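Local coordinates for gene 2 protein (Enterobacteria phage Sf6, PDB 5C12) that cuts viral DNA during genome packaging, as the metal-dependent nuclease domain of the phage's large terminase subunit, at residues I24-L29 against K213-L218; E30-A35 against L199-E204; A64-S69 against M256-P261; D96-Y101 against K123-T128; G132-F137 against R166-Q171. The protein carries 1 engineered substitution. One frame throughout, in Å; residues are numbered along the deposited sequence.

Contact 1 (I24-L29 against K213-L218); sequences IKREWL and KLFAEL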
# COMPACT_ATOMS: atom_id res chain seq x y z
N ILE A 24 7.45 -1.17 10.58
CA ILE A 24 8.43 -1.11 9.50
C ILE A 24 9.65 -0.30 9.93
O ILE A 24 9.51 0.81 10.42
CB ILE A 24 7.83 -0.49 8.22
CG1 ILE A 24 6.85 -1.49 7.60
CG2 ILE A 24 8.91 -0.12 7.20
CD1 ILE A 24 5.86 -0.85 6.61
N LYS A 25 10.82 -0.91 9.80
CA LYS A 25 12.10 -0.27 10.10
C LYS A 25 12.63 0.52 8.91
O LYS A 25 12.60 0.06 7.78
CB LYS A 25 13.13 -1.33 10.50
CG LYS A 25 12.81 -2.01 11.82
CD LYS A 25 13.25 -1.14 13.01
CE LYS A 25 12.90 -1.80 14.32
NZ LYS A 25 11.47 -2.21 14.40
N ARG A 26 13.18 1.69 9.21
CA ARG A 26 13.75 2.52 8.18
C ARG A 26 14.86 1.79 7.44
O ARG A 26 15.00 1.92 6.24
CB ARG A 26 14.29 3.80 8.82
CG ARG A 26 14.91 4.75 7.84
CD ARG A 26 13.88 5.30 6.91
NE ARG A 26 14.48 6.13 5.88
CZ ARG A 26 14.10 7.37 5.59
NH1 ARG A 26 13.09 7.95 6.24
NH2 ARG A 26 14.73 8.01 4.63
N GLU A 27 15.69 1.03 8.16
CA GLU A 27 16.74 0.28 7.49
C GLU A 27 16.21 -0.65 6.40
O GLU A 27 16.89 -0.85 5.39
CB GLU A 27 17.55 -0.53 8.50
CG GLU A 27 18.62 0.26 9.18
CD GLU A 27 19.65 0.81 8.21
OE1 GLU A 27 20.40 0.02 7.60
OE2 GLU A 27 19.70 2.04 8.07
N TRP A 28 15.04 -1.25 6.60
CA TRP A 28 14.47 -2.12 5.58
C TRP A 28 14.15 -1.31 4.33
O TRP A 28 14.33 -1.76 3.20
CB TRP A 28 13.17 -2.78 6.04
CG TRP A 28 13.22 -3.55 7.34
CD1 TRP A 28 14.33 -3.93 8.05
CD2 TRP A 28 12.10 -4.04 8.07
NE1 TRP A 28 13.95 -4.62 9.18
CE2 TRP A 28 12.59 -4.69 9.22
CE3 TRP A 28 10.71 -3.97 7.87
CZ2 TRP A 28 11.74 -5.29 10.16
CZ3 TRP A 28 9.88 -4.55 8.80
CH2 TRP A 28 10.40 -5.19 9.94
N LEU A 29 13.64 -0.10 4.53
CA LEU A 29 13.28 0.78 3.41
C LEU A 29 14.52 1.21 2.62
O LEU A 29 14.51 1.25 1.39
CB LEU A 29 12.51 2.00 3.91
CG LEU A 29 11.19 1.67 4.62
CD1 LEU A 29 10.65 2.92 5.30
CD2 LEU A 29 10.17 1.10 3.64
N LYS A 213 9.27 11.04 1.42
CA LYS A 213 7.98 11.32 2.07
C LYS A 213 7.27 10.02 2.42
O LYS A 213 6.71 9.88 3.53
CB LYS A 213 7.06 12.16 1.16
CG LYS A 213 7.53 13.57 0.92
CD LYS A 213 6.36 14.39 0.40
CE LYS A 213 6.73 15.81 0.14
NZ LYS A 213 5.49 16.65 0.07
N LEU A 214 7.29 9.06 1.50
CA LEU A 214 6.70 7.75 1.74
C LEU A 214 7.37 7.09 2.96
O LEU A 214 6.69 6.58 3.85
CB LEU A 214 6.86 6.85 0.53
CG LEU A 214 6.50 5.38 0.77
CD1 LEU A 214 5.00 5.21 0.92
CD2 LEU A 214 7.07 4.46 -0.33
N PHE A 215 8.69 7.09 2.98
CA PHE A 215 9.40 6.43 4.05
C PHE A 215 9.08 7.03 5.41
O PHE A 215 8.96 6.31 6.40
CB PHE A 215 10.91 6.49 3.80
CG PHE A 215 11.39 5.60 2.69
CD1 PHE A 215 10.53 4.84 1.92
CD2 PHE A 215 12.75 5.51 2.42
CE1 PHE A 215 11.01 4.01 0.91
CE2 PHE A 215 13.22 4.69 1.42
CZ PHE A 215 12.37 3.94 0.67
N ALA A 216 8.96 8.35 5.46
CA ALA A 216 8.65 9.05 6.70
C ALA A 216 7.26 8.70 7.20
O ALA A 216 6.99 8.81 8.40
CB ALA A 216 8.77 10.53 6.52
N GLU A 217 6.36 8.34 6.29
CA GLU A 217 5.03 7.88 6.68
C GLU A 217 5.06 6.43 7.10
O GLU A 217 4.48 6.07 8.13
CB GLU A 217 4.02 8.09 5.53
CG GLU A 217 3.69 9.54 5.25
CD GLU A 217 2.57 9.73 4.21
OE1 GLU A 217 2.01 8.71 3.75
OE2 GLU A 217 2.28 10.90 3.89
N LEU A 218 5.76 5.59 6.35
CA LEU A 218 5.79 4.16 6.63
C LEU A 218 6.33 3.82 8.02
O LEU A 218 5.88 2.85 8.66
CB LEU A 218 6.59 3.41 5.57
CG LEU A 218 5.92 3.19 4.20
CD1 LEU A 218 6.89 2.57 3.23
CD2 LEU A 218 4.69 2.29 4.33
O HOH W 1 6.21 1.48 10.92
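Leu29 packs over one face of the Phe215 ring: its CB sits over the ring centre, 3.6 Å from the centroid and only 6° off the ring normal, a CH-pi contact. The two side chains run past each other in opposite directions, which brings Leu29 CD1 back over the root of the ring, near CG. Arg26 reaches the same phenylalanine by another route. Its chain bends at chi2 (67°), and the guanidinium lays one face on Phe215 CB, with NH1 3.6 Å from that carbon; the guanidinium and ring planes stand 77° apart, and NH2 ends up at the ring edge. Salt bridges to Glu212 and Glu30 hold the charged group in this pose.

The contact packs helix 26-32, the first of this domain, against the last turns of helix 208-218, and helix 168-189 closes over both through Leu180 and Leu176. Deeper in, Leu218 divides its methyls between two partners: CD1 meets Leu29 CD2 at 3.6 Å, while CD2 faces Ile24 CD1 at 4.1 Å. Where Ile24 and Leu218 bring the backbones closest, a water joins them, accepting from Ile24 N at 2.9 Å and donating to Leu218 O at 2.7 Å.

Contact 2 (E30-A35 against L199-E204); sequences EAATDA and LSFDKE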
# COMPACT_ATOMS: atom_id res chain seq x y z
N GLU A 30 15.58 1.53 3.33
CA GLU A 30 16.83 1.88 2.67
C GLU A 30 17.36 0.67 1.87
O GLU A 30 17.79 0.83 0.72
CB GLU A 30 17.87 2.33 3.69
CG GLU A 30 17.51 3.57 4.50
CD GLU A 30 17.33 4.80 3.63
OE1 GLU A 30 17.86 4.84 2.50
OE2 GLU A 30 16.63 5.74 4.09
N ALA A 31 17.34 -0.51 2.47
CA ALA A 31 17.78 -1.74 1.76
C ALA A 31 16.92 -2.00 0.52
O ALA A 31 17.42 -2.39 -0.54
CB ALA A 31 17.72 -2.93 2.69
N ALA A 32 15.62 -1.78 0.66
CA ALA A 32 14.68 -2.03 -0.42
C ALA A 32 14.77 -1.04 -1.56
O ALA A 32 14.25 -1.29 -2.64
CB ALA A 32 13.27 -2.05 0.12
N THR A 33 15.40 0.10 -1.31
CA THR A 33 15.61 1.09 -2.36
C THR A 33 16.55 0.49 -3.41
O THR A 33 17.66 0.09 -3.08
CB THR A 33 16.18 2.39 -1.78
OG1 THR A 33 15.25 2.91 -0.81
CG2 THR A 33 16.39 3.42 -2.88
N ASP A 34 16.04 0.38 -4.64
CA ASP A 34 16.79 -0.22 -5.74
C ASP A 34 17.27 -1.64 -5.44
O ASP A 34 18.27 -2.10 -5.98
CB ASP A 34 17.97 0.69 -6.14
CG ASP A 34 17.54 1.93 -6.89
OD1 ASP A 34 16.43 1.96 -7.48
OD2 ASP A 34 18.34 2.90 -6.91
N ALA A 35 16.52 -2.37 -4.60
CA ALA A 35 16.89 -3.75 -4.30
C ALA A 35 16.95 -4.60 -5.56
O ALA A 35 17.77 -5.51 -5.66
CB ALA A 35 15.94 -4.38 -3.29
N LEU A 199 10.06 -6.54 -2.16
CA LEU A 199 9.54 -5.28 -2.68
C LEU A 199 10.73 -4.35 -2.86
O LEU A 199 11.53 -4.19 -1.94
CB LEU A 199 8.52 -4.66 -1.74
CG LEU A 199 7.71 -3.57 -2.45
CD1 LEU A 199 6.79 -4.16 -3.51
CD2 LEU A 199 6.94 -2.75 -1.42
N SER A 200 10.89 -3.84 -4.06
CA SER A 200 11.92 -2.88 -4.41
C SER A 200 11.31 -1.53 -4.72
O SER A 200 10.28 -1.43 -5.38
CB SER A 200 12.71 -3.37 -5.62
OG SER A 200 13.77 -2.47 -5.93
N PHE A 201 11.96 -0.46 -4.26
CA PHE A 201 11.58 0.87 -4.70
C PHE A 201 12.47 1.36 -5.85
O PHE A 201 13.67 1.49 -5.69
CB PHE A 201 11.63 1.87 -3.54
CG PHE A 201 10.73 1.49 -2.40
CD1 PHE A 201 9.37 1.73 -2.49
CD2 PHE A 201 11.25 0.90 -1.26
CE1 PHE A 201 8.53 1.35 -1.45
CE2 PHE A 201 10.42 0.51 -0.24
CZ PHE A 201 9.06 0.76 -0.32
N ASP A 202 11.90 1.59 -7.01
CA ASP A 202 12.67 2.13 -8.12
C ASP A 202 12.89 3.62 -7.89
O ASP A 202 12.04 4.45 -8.22
CB ASP A 202 11.93 1.85 -9.42
CG ASP A 202 12.75 2.21 -10.65
OD1 ASP A 202 13.62 3.09 -10.58
OD2 ASP A 202 12.49 1.60 -11.71
N LYS A 203 14.04 3.96 -7.31
CA LYS A 203 14.28 5.31 -6.86
C LYS A 203 14.27 6.31 -8.01
O LYS A 203 13.72 7.40 -7.88
CB LYS A 203 15.60 5.40 -6.08
CG LYS A 203 15.91 6.81 -5.56
CD LYS A 203 17.13 6.84 -4.66
CE LYS A 203 17.34 8.23 -4.08
NZ LYS A 203 18.51 8.29 -3.16
N GLU A 204 14.86 5.94 -9.15
CA GLU A 204 14.89 6.84 -10.29
C GLU A 204 13.49 7.12 -10.81
O GLU A 204 13.18 8.25 -11.16
CB GLU A 204 15.75 6.27 -11.42
CG GLU A 204 15.96 7.25 -12.56
CD GLU A 204 16.87 6.71 -13.64
OE1 GLU A 204 17.91 6.10 -13.30
OE2 GLU A 204 16.54 6.87 -14.84
O HOH W 2 16.16 3.25 -9.66
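Ala32 lays its CB against the Phe201 ring, 3.8 Å from CD2, approaching obliquely, and the same methyl sits 3.4 Å from Leu199 O. Beside it the backbones join. Phe201 N donates to Ala32 O at 2.9 Å, and Asp34 N returns a bond of 2.8 Å to Phe201 O, so Thr33 and Phe201 form a single beta bridge. Ala32 O also accepts from Ala35 N, closing the type II turn from Ala32 to Ala35; its two donors come from opposite faces of the carbonyl plane.

The turn thus fastens helix 26-32, the first of this domain, to strand 200-201, the edge strand of the nuclease sheet, whose other side pairs with strand 70-77. Further along, Thr33 CG2 packs on the aliphatic part of Lys203, 3.8 Å from CB, while the lysine's extended chain carries NZ off to a salt bridge with Glu208. Ser200 OG lies near the turn but is bonded to His36.

Asp34 OD1 accepts from Lys203 N at 3.1 Å, the donor standing above the carboxylate plane. Asp202, the N-cap of helix 203-206, brings its OD1 to 4.3 Å from that oxygen, and water 2 donates to both. Two carboxylates so close would repel; the shared water and the amides of the helix's first turn probably offset their negative charge.

Contact 3 (A64-S69 against M256-P261); sequences ASRHGS and MCMHCP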
# COMPACT_ATOMS: atom_id res chain seq x y z
N ALA A 64 -0.13 5.11 -5.40
CA ALA A 64 1.05 4.26 -5.51
C ALA A 64 0.84 3.28 -6.63
O ALA A 64 -0.29 2.88 -6.88
CB ALA A 64 1.30 3.54 -4.21
N SER A 65 1.91 2.89 -7.31
CA SER A 65 1.80 1.86 -8.32
C SER A 65 3.04 0.99 -8.32
O SER A 65 4.15 1.49 -8.09
CB SER A 65 1.62 2.48 -9.70
OG SER A 65 1.39 1.49 -10.68
N ARG A 66 2.84 -0.29 -8.59
CA ARG A 66 3.96 -1.21 -8.74
C ARG A 66 3.75 -2.09 -9.95
O ARG A 66 2.61 -2.37 -10.36
CB ARG A 66 4.09 -2.07 -7.49
CG ARG A 66 2.95 -3.04 -7.23
CD ARG A 66 3.09 -3.74 -5.90
NE ARG A 66 1.93 -4.58 -5.57
CZ ARG A 66 1.85 -5.89 -5.76
NH1 ARG A 66 2.85 -6.58 -6.31
NH2 ARG A 66 0.76 -6.54 -5.37
N HIS A 67 4.85 -2.57 -10.50
CA HIS A 67 4.86 -3.58 -11.53
C HIS A 67 5.46 -4.79 -10.84
O HIS A 67 6.64 -4.80 -10.51
CB HIS A 67 5.71 -3.13 -12.72
CG HIS A 67 5.86 -4.17 -13.78
ND1 HIS A 67 6.74 -4.03 -14.84
CD2 HIS A 67 5.26 -5.37 -13.95
CE1 HIS A 67 6.66 -5.10 -15.62
NE2 HIS A 67 5.77 -5.92 -15.10
N GLY A 68 4.65 -5.81 -10.57
CA GLY A 68 5.12 -6.90 -9.74
C GLY A 68 5.68 -6.38 -8.44
O GLY A 68 5.07 -5.61 -7.72
N SER A 69 6.91 -6.80 -8.13
CA SER A 69 7.52 -6.45 -6.87
C SER A 69 8.34 -5.16 -6.92
O SER A 69 9.10 -4.89 -6.00
CB SER A 69 8.42 -7.61 -6.40
OG SER A 69 7.62 -8.79 -6.19
N MET A 256 -2.41 -0.62 0.06
CA MET A 256 -3.52 -1.18 -0.70
C MET A 256 -3.08 -1.91 -1.96
O MET A 256 -3.69 -2.88 -2.38
CB MET A 256 -4.57 -0.09 -1.00
CG MET A 256 -5.28 0.36 0.25
SD MET A 256 -6.59 1.59 -0.05
CE MET A 256 -5.59 3.03 -0.42
N CYS A 257 -2.01 -1.42 -2.56
CA CYS A 257 -1.38 -2.07 -3.70
C CYS A 257 -0.89 -3.49 -3.46
O CYS A 257 -0.59 -4.20 -4.41
CB CYS A 257 -0.15 -1.29 -4.13
SG CYS A 257 -0.59 0.07 -5.10
N MET A 258 -0.74 -3.87 -2.19
CA MET A 258 -0.31 -5.20 -1.85
C MET A 258 -1.35 -6.23 -2.14
O MET A 258 -1.04 -7.39 -2.24
CB MET A 258 0.06 -5.30 -0.35
CG MET A 258 1.17 -4.34 0.07
SD MET A 258 2.77 -4.81 -0.65
CE MET A 258 2.89 -3.69 -2.04
N HIS A 259 -2.60 -5.79 -2.31
CA HIS A 259 -3.66 -6.73 -2.59
C HIS A 259 -3.84 -6.72 -4.08
O HIS A 259 -4.20 -5.68 -4.65
CB HIS A 259 -4.93 -6.31 -1.87
CG HIS A 259 -6.08 -7.22 -2.11
ND1 HIS A 259 -5.96 -8.58 -2.21
CD2 HIS A 259 -7.40 -6.94 -2.27
CE1 HIS A 259 -7.14 -9.12 -2.43
NE2 HIS A 259 -8.04 -8.14 -2.47
N CYS A 260 -3.54 -7.84 -4.74
CA CYS A 260 -3.86 -7.99 -6.15
C CYS A 260 -5.17 -8.77 -6.29
O CYS A 260 -5.19 -9.98 -6.09
CB CYS A 260 -2.73 -8.68 -6.92
SG CYS A 260 -2.91 -8.50 -8.71
N PRO A 261 -6.26 -8.08 -6.64
CA PRO A 261 -7.64 -8.60 -6.61
C PRO A 261 -7.91 -9.94 -7.30
O PRO A 261 -8.58 -10.78 -6.70
CB PRO A 261 -8.45 -7.49 -7.31
CG PRO A 261 -7.45 -6.57 -7.92
CD PRO A 261 -6.23 -6.68 -7.08
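Arg66 projects from strand 61-67, in the central mixed sheet of this RNase H-like nuclease domain, to the loop that follows helix 249-256. There its guanidinium takes hold of one carbonyl oxygen side-on with two nitrogens: NE donates to Cys257 O at 2.8 Å and NH2 to the same atom at 2.9 Å. The oxygen lies in the guanidinium plane, yet the two donors meet the carbonyl differently. NH2 is in the carbonyl plane, whereas NE stands 51° out of it. On the remaining nitrogen, NH1 gives a bond of 2.8 Å back to Gly68 O, just past the end of its own strand. One buried arginine therefore has every nitrogen engaged by main-chain oxygen, and it ties the strand end to the C-terminal loop.

The chain gets there with CG wedged between the backbone N and the carbonyl carbon (chi1 66°), then runs extended out to NE. Met258 folds back toward it, bent at chi2 and chi3, and sets CE 3.8 Å from Arg66 NE; its other neighbours include Leu176 and Phe172 of helix 168-189.

The turn itself is a type I beta turn from Met256 to His259, closed by His259 N on Met256 O. Ser65, turned away from the loop, satisfies its hydroxyl on Ser49 of the adjacent strand. Nearer the metal site, Cys257 places SG 4.1 Å from Ala64 CB and 3.3 Å from Ala64 O.

Contact 4 (D96-Y101 against K123-T128); sequences DGADHY and KKITAT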
# COMPACT_ATOMS: atom_id res chain seq x y z
N ASP A 96 0.14 4.61 -16.04
CA ASP A 96 1.02 3.57 -15.54
C ASP A 96 0.73 2.19 -16.13
O ASP A 96 1.45 1.24 -15.82
CB ASP A 96 0.93 3.49 -14.01
CG ASP A 96 1.66 4.63 -13.33
OD1 ASP A 96 2.57 5.21 -13.96
OD2 ASP A 96 1.31 4.97 -12.17
N GLY A 97 -0.29 2.08 -16.96
CA GLY A 97 -0.64 0.81 -17.57
C GLY A 97 -1.15 -0.20 -16.55
O GLY A 97 -0.88 -1.39 -16.66
N ALA A 98 -1.88 0.29 -15.55
CA ALA A 98 -2.41 -0.58 -14.52
C ALA A 98 -3.31 -1.66 -15.08
O ALA A 98 -4.11 -1.42 -15.98
CB ALA A 98 -3.16 0.23 -13.46
N ASP A 99 -3.18 -2.85 -14.50
CA ASP A 99 -4.12 -3.94 -14.71
C ASP A 99 -5.21 -3.90 -13.66
O ASP A 99 -6.34 -4.30 -13.91
CB ASP A 99 -3.38 -5.28 -14.66
CG ASP A 99 -2.35 -5.40 -15.75
OD1 ASP A 99 -2.72 -5.39 -16.93
OD2 ASP A 99 -1.14 -5.50 -15.44
N HIS A 100 -4.87 -3.42 -12.47
CA HIS A 100 -5.76 -3.40 -11.32
C HIS A 100 -5.60 -2.09 -10.59
O HIS A 100 -4.49 -1.65 -10.33
CB HIS A 100 -5.43 -4.55 -10.38
CG HIS A 100 -5.41 -5.88 -11.04
ND1 HIS A 100 -6.55 -6.54 -11.43
CD2 HIS A 100 -4.38 -6.69 -11.38
CE1 HIS A 100 -6.23 -7.69 -11.98
NE2 HIS A 100 -4.91 -7.81 -11.96
N TYR A 101 -6.71 -1.49 -10.20
CA TYR A 101 -6.74 -0.26 -9.43
C TYR A 101 -7.60 -0.49 -8.21
O TYR A 101 -8.70 -1.05 -8.32
CB TYR A 101 -7.37 0.83 -10.26
CG TYR A 101 -7.66 2.13 -9.57
CD1 TYR A 101 -8.91 2.39 -9.05
CD2 TYR A 101 -6.70 3.14 -9.51
CE1 TYR A 101 -9.20 3.58 -8.45
CE2 TYR A 101 -6.98 4.35 -8.92
CZ TYR A 101 -8.24 4.57 -8.39
OH TYR A 101 -8.59 5.77 -7.82
N LYS A 123 -11.19 0.20 -21.19
CA LYS A 123 -9.83 -0.21 -20.88
C LYS A 123 -9.84 -1.43 -19.96
O LYS A 123 -10.76 -1.60 -19.16
CB LYS A 123 -9.09 0.94 -20.20
CG LYS A 123 -9.04 2.18 -21.05
CD LYS A 123 -8.39 3.34 -20.32
CE LYS A 123 -8.06 4.48 -21.27
NZ LYS A 123 -9.29 5.09 -21.88
N LYS A 124 -8.81 -2.25 -20.08
CA LYS A 124 -8.75 -3.48 -19.32
C LYS A 124 -8.11 -3.20 -17.96
O LYS A 124 -6.98 -3.63 -17.68
CB LYS A 124 -7.96 -4.54 -20.08
CG LYS A 124 -8.26 -5.96 -19.65
CD LYS A 124 -8.41 -6.89 -20.85
CE LYS A 124 -9.65 -6.54 -21.67
NZ LYS A 124 -9.90 -7.54 -22.75
N ILE A 125 -8.84 -2.46 -17.13
CA ILE A 125 -8.39 -2.13 -15.77
C ILE A 125 -9.51 -2.45 -14.81
O ILE A 125 -10.63 -1.95 -14.96
CB ILE A 125 -8.05 -0.64 -15.63
CG1 ILE A 125 -7.10 -0.22 -16.74
CG2 ILE A 125 -7.50 -0.36 -14.24
CD1 ILE A 125 -6.74 1.22 -16.72
N THR A 126 -9.23 -3.34 -13.86
CA THR A 126 -10.21 -3.67 -12.85
C THR A 126 -10.21 -2.58 -11.78
O THR A 126 -9.20 -1.94 -11.54
CB THR A 126 -9.93 -5.01 -12.17
OG1 THR A 126 -8.68 -4.94 -11.47
CG2 THR A 126 -9.89 -6.12 -13.20
N ALA A 127 -11.35 -2.40 -11.14
CA ALA A 127 -11.51 -1.42 -10.08
C ALA A 127 -12.06 -2.13 -8.85
O ALA A 127 -13.12 -2.76 -8.92
CB ALA A 127 -12.46 -0.31 -10.50
N THR A 128 -11.33 -2.04 -7.74
CA THR A 128 -11.70 -2.73 -6.50
C THR A 128 -11.74 -1.75 -5.35
O THR A 128 -10.77 -0.99 -5.14
CB THR A 128 -10.69 -3.85 -6.20
OG1 THR A 128 -10.76 -4.82 -7.25
CG2 THR A 128 -11.00 -4.50 -4.86
O HOH W 3 -5.13 -5.58 -18.06
O HOH W 4 -7.14 -6.37 -15.64
O HOH W 5 -8.78 -3.97 -8.94
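His100 and Thr126 stand side by side on one face of the sheet, pointing the same way; Thr126 OG1 and His100 ND1 are hydrogen-bonded at 2.7 Å, the hydroxyl at the ring edge in its plane. The hydroxyl reaches it because OG1 sits between the backbone N and the carbonyl carbon (chi1 64°). Beneath this pair the parallel strands are firmly stitched: Thr126 N donates to Asp99 O at 3.0 Å, Tyr101 N to Thr126 O at 2.9 Å, and Thr128 N to Tyr101 O at 2.9 Å.

On the side of Tyr101, Ile125 brings CG1 to 3.3 Å from the backbone Ala98 O, while its CG2 touches Tyr101 CB more loosely, at 4.2 Å; the tyrosine ring continues onto helix 82-95 and meets Phe120 edge-to-face.

Toward Lys124 the strands separate and water takes over. Water 3 links Asp99 OD1 to Lys124 O, and water 4 sits 2.8 Å from Asp99 O. The lysine, centre of an inverse gamma turn, leads its amine away from the contact. Asp99 is held from the other side as well, through OD2 on Val47 N. At the other end of the pairing, beside Thr128, water 5 joins Tyr101 O to the hydroxyls of Thr126 and Thr128.

These are the two parallel strands of a beta-alpha-beta unit, 100-104 and 126-130 crossed over by helix 113-119, and the first ends at Asp104, which binds metal in other structures of this protein.

Contact 5 (G132-F137 against R166-Q171); sequences GSESPF and RNKRAQ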
# COMPACT_ATOMS: atom_id res chain seq x y z
N GLY A 132 -10.48 -1.31 4.67
CA GLY A 132 -9.49 -1.78 5.61
C GLY A 132 -10.11 -2.40 6.85
O GLY A 132 -9.46 -3.20 7.53
N SER A 133 -11.34 -2.00 7.16
CA SER A 133 -12.03 -2.48 8.35
C SER A 133 -12.64 -3.86 8.18
O SER A 133 -13.06 -4.47 9.16
CB SER A 133 -13.12 -1.50 8.76
OG SER A 133 -14.09 -1.37 7.74
N GLU A 134 -12.70 -4.35 6.95
CA GLU A 134 -13.26 -5.69 6.72
C GLU A 134 -12.37 -6.76 7.33
O GLU A 134 -11.17 -6.56 7.48
CB GLU A 134 -13.38 -5.98 5.23
CG GLU A 134 -14.50 -5.23 4.54
CD GLU A 134 -14.52 -5.48 3.04
OE1 GLU A 134 -13.59 -6.11 2.51
OE2 GLU A 134 -15.50 -5.01 2.41
N SER A 135 -12.95 -7.91 7.65
CA SER A 135 -12.17 -9.08 7.99
C SER A 135 -11.19 -9.38 6.87
O SER A 135 -11.41 -9.00 5.72
CB SER A 135 -13.07 -10.29 8.21
OG SER A 135 -13.85 -10.12 9.38
N PRO A 136 -10.09 -10.09 7.20
CA PRO A 136 -9.04 -10.30 6.20
C PRO A 136 -9.51 -11.10 5.00
O PRO A 136 -10.45 -11.89 5.04
CB PRO A 136 -7.98 -11.08 6.98
CG PRO A 136 -8.25 -10.72 8.41
CD PRO A 136 -9.71 -10.57 8.52
N PHE A 137 -8.80 -10.85 3.90
CA PHE A 137 -9.00 -11.60 2.68
C PHE A 137 -8.56 -13.03 2.94
O PHE A 137 -7.52 -13.27 3.56
CB PHE A 137 -8.17 -10.94 1.56
CG PHE A 137 -8.15 -11.72 0.28
CD1 PHE A 137 -7.05 -12.51 -0.04
CD2 PHE A 137 -9.20 -11.65 -0.61
CE1 PHE A 137 -7.02 -13.23 -1.22
CE2 PHE A 137 -9.17 -12.37 -1.80
CZ PHE A 137 -8.08 -13.15 -2.10
N ARG A 166 -6.57 -8.75 12.49
CA ARG A 166 -7.93 -8.30 12.76
C ARG A 166 -8.69 -8.03 11.47
O ARG A 166 -9.84 -8.44 11.31
CB ARG A 166 -7.98 -7.06 13.66
CG ARG A 166 -9.42 -6.55 13.81
CD ARG A 166 -9.63 -5.51 14.87
NE ARG A 166 -11.06 -5.31 15.09
CZ ARG A 166 -11.59 -4.60 16.08
NH1 ARG A 166 -10.82 -4.00 16.97
NH2 ARG A 166 -12.91 -4.50 16.18
N ASN A 167 -8.04 -7.34 10.55
CA ASN A 167 -8.74 -6.80 9.39
C ASN A 167 -7.79 -6.61 8.22
O ASN A 167 -6.60 -6.90 8.33
CB ASN A 167 -9.46 -5.49 9.76
CG ASN A 167 -8.55 -4.47 10.42
OD1 ASN A 167 -7.33 -4.41 10.15
ND2 ASN A 167 -9.13 -3.64 11.27
N LYS A 168 -8.33 -6.18 7.08
CA LYS A 168 -7.53 -6.02 5.88
C LYS A 168 -6.43 -4.97 6.02
O LYS A 168 -5.34 -5.14 5.47
CB LYS A 168 -8.42 -5.67 4.67
CG LYS A 168 -9.20 -6.86 4.15
CD LYS A 168 -10.04 -6.49 2.93
CE LYS A 168 -10.65 -7.71 2.28
NZ LYS A 168 -11.76 -8.24 3.08
N ARG A 169 -6.69 -3.90 6.76
CA ARG A 169 -5.68 -2.87 6.96
C ARG A 169 -4.44 -3.53 7.59
O ARG A 169 -3.31 -3.31 7.16
CB ARG A 169 -6.21 -1.75 7.87
CG ARG A 169 -5.18 -0.70 8.27
CD ARG A 169 -5.87 0.44 9.05
NE ARG A 169 -4.94 1.45 9.58
CZ ARG A 169 -4.43 2.45 8.87
NH1 ARG A 169 -4.72 2.59 7.57
NH2 ARG A 169 -3.61 3.32 9.45
N ALA A 170 -4.63 -4.34 8.62
CA ALA A 170 -3.51 -5.02 9.25
C ALA A 170 -2.90 -6.05 8.33
O ALA A 170 -1.68 -6.15 8.21
CB ALA A 170 -3.92 -5.65 10.56
N GLN A 171 -3.74 -6.85 7.68
CA GLN A 171 -3.25 -7.89 6.79
C GLN A 171 -2.33 -7.33 5.71
O GLN A 171 -1.23 -7.85 5.48
CB GLN A 171 -4.43 -8.59 6.14
CG GLN A 171 -4.08 -9.64 5.11
CD GLN A 171 -5.31 -10.28 4.55
OE1 GLN A 171 -6.35 -9.63 4.42
NE2 GLN A 171 -5.22 -11.55 4.24
O HOH W 6 -12.03 -3.96 11.75
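Gly132-Phe137 wraps around the start of helix 168-189 with its carbonyls turned to the helix's first amides: Arg169 N donates to Gly132 O at 3.0 Å and Lys168 N to Glu134 O at 2.9 Å. This is an N-terminal helix cap completed by a neighbouring loop, for Asn167, the N-cap residue, accepts from Ala170 N through OD1. Its CG occupies the position between backbone N and carbonyl carbon (chi1 53°), which puts OD1 over the first turn, while ND2 donates to a water also bound by Ser133 O.

Lys168 curls back over the loop, bent at chi4, so that NZ bonds Ser135 O at 2.8 Å and makes a salt bridge with Glu134 OE1 at 2.9 Å, meeting the carboxylate on its anti side. Next door, Arg169 extends toward the metal site, bonding Met234 O and forming a weak, long ion pair with the magnesium ligand Asp252.

A turn later, Gln171 grips the backbone of Phe137 by both ends of its amide. OE1 takes Phe137 N at 2.8 Å on a lone pair, and NE2 gives Phe137 O a bond of 3.0 Å.

Contacts 1 and 2 share helix 26-32 and touch, their centres 11 Å apart, where Phe215 packs on Thr33 and Phe201. Contact 2 reaches the edge of the sheet at strand 200-201; contact 3 lies two strands in, at 61-67, joined to it by a probable bond from Ser200 N to Ser69 O, and contact 4 lies on the far edge, where Pro261 and Cys260 of contact 3 rest on His100. Contact 5 meets contact 3 through Phe137 and His259. Along the chain, contacts 4 and 5 close in series within the wide spans of contacts 1, 2 and 3. The start of the domain is fixed to the 200-201 edge of the sheet and its end, through contact 3, to the middle.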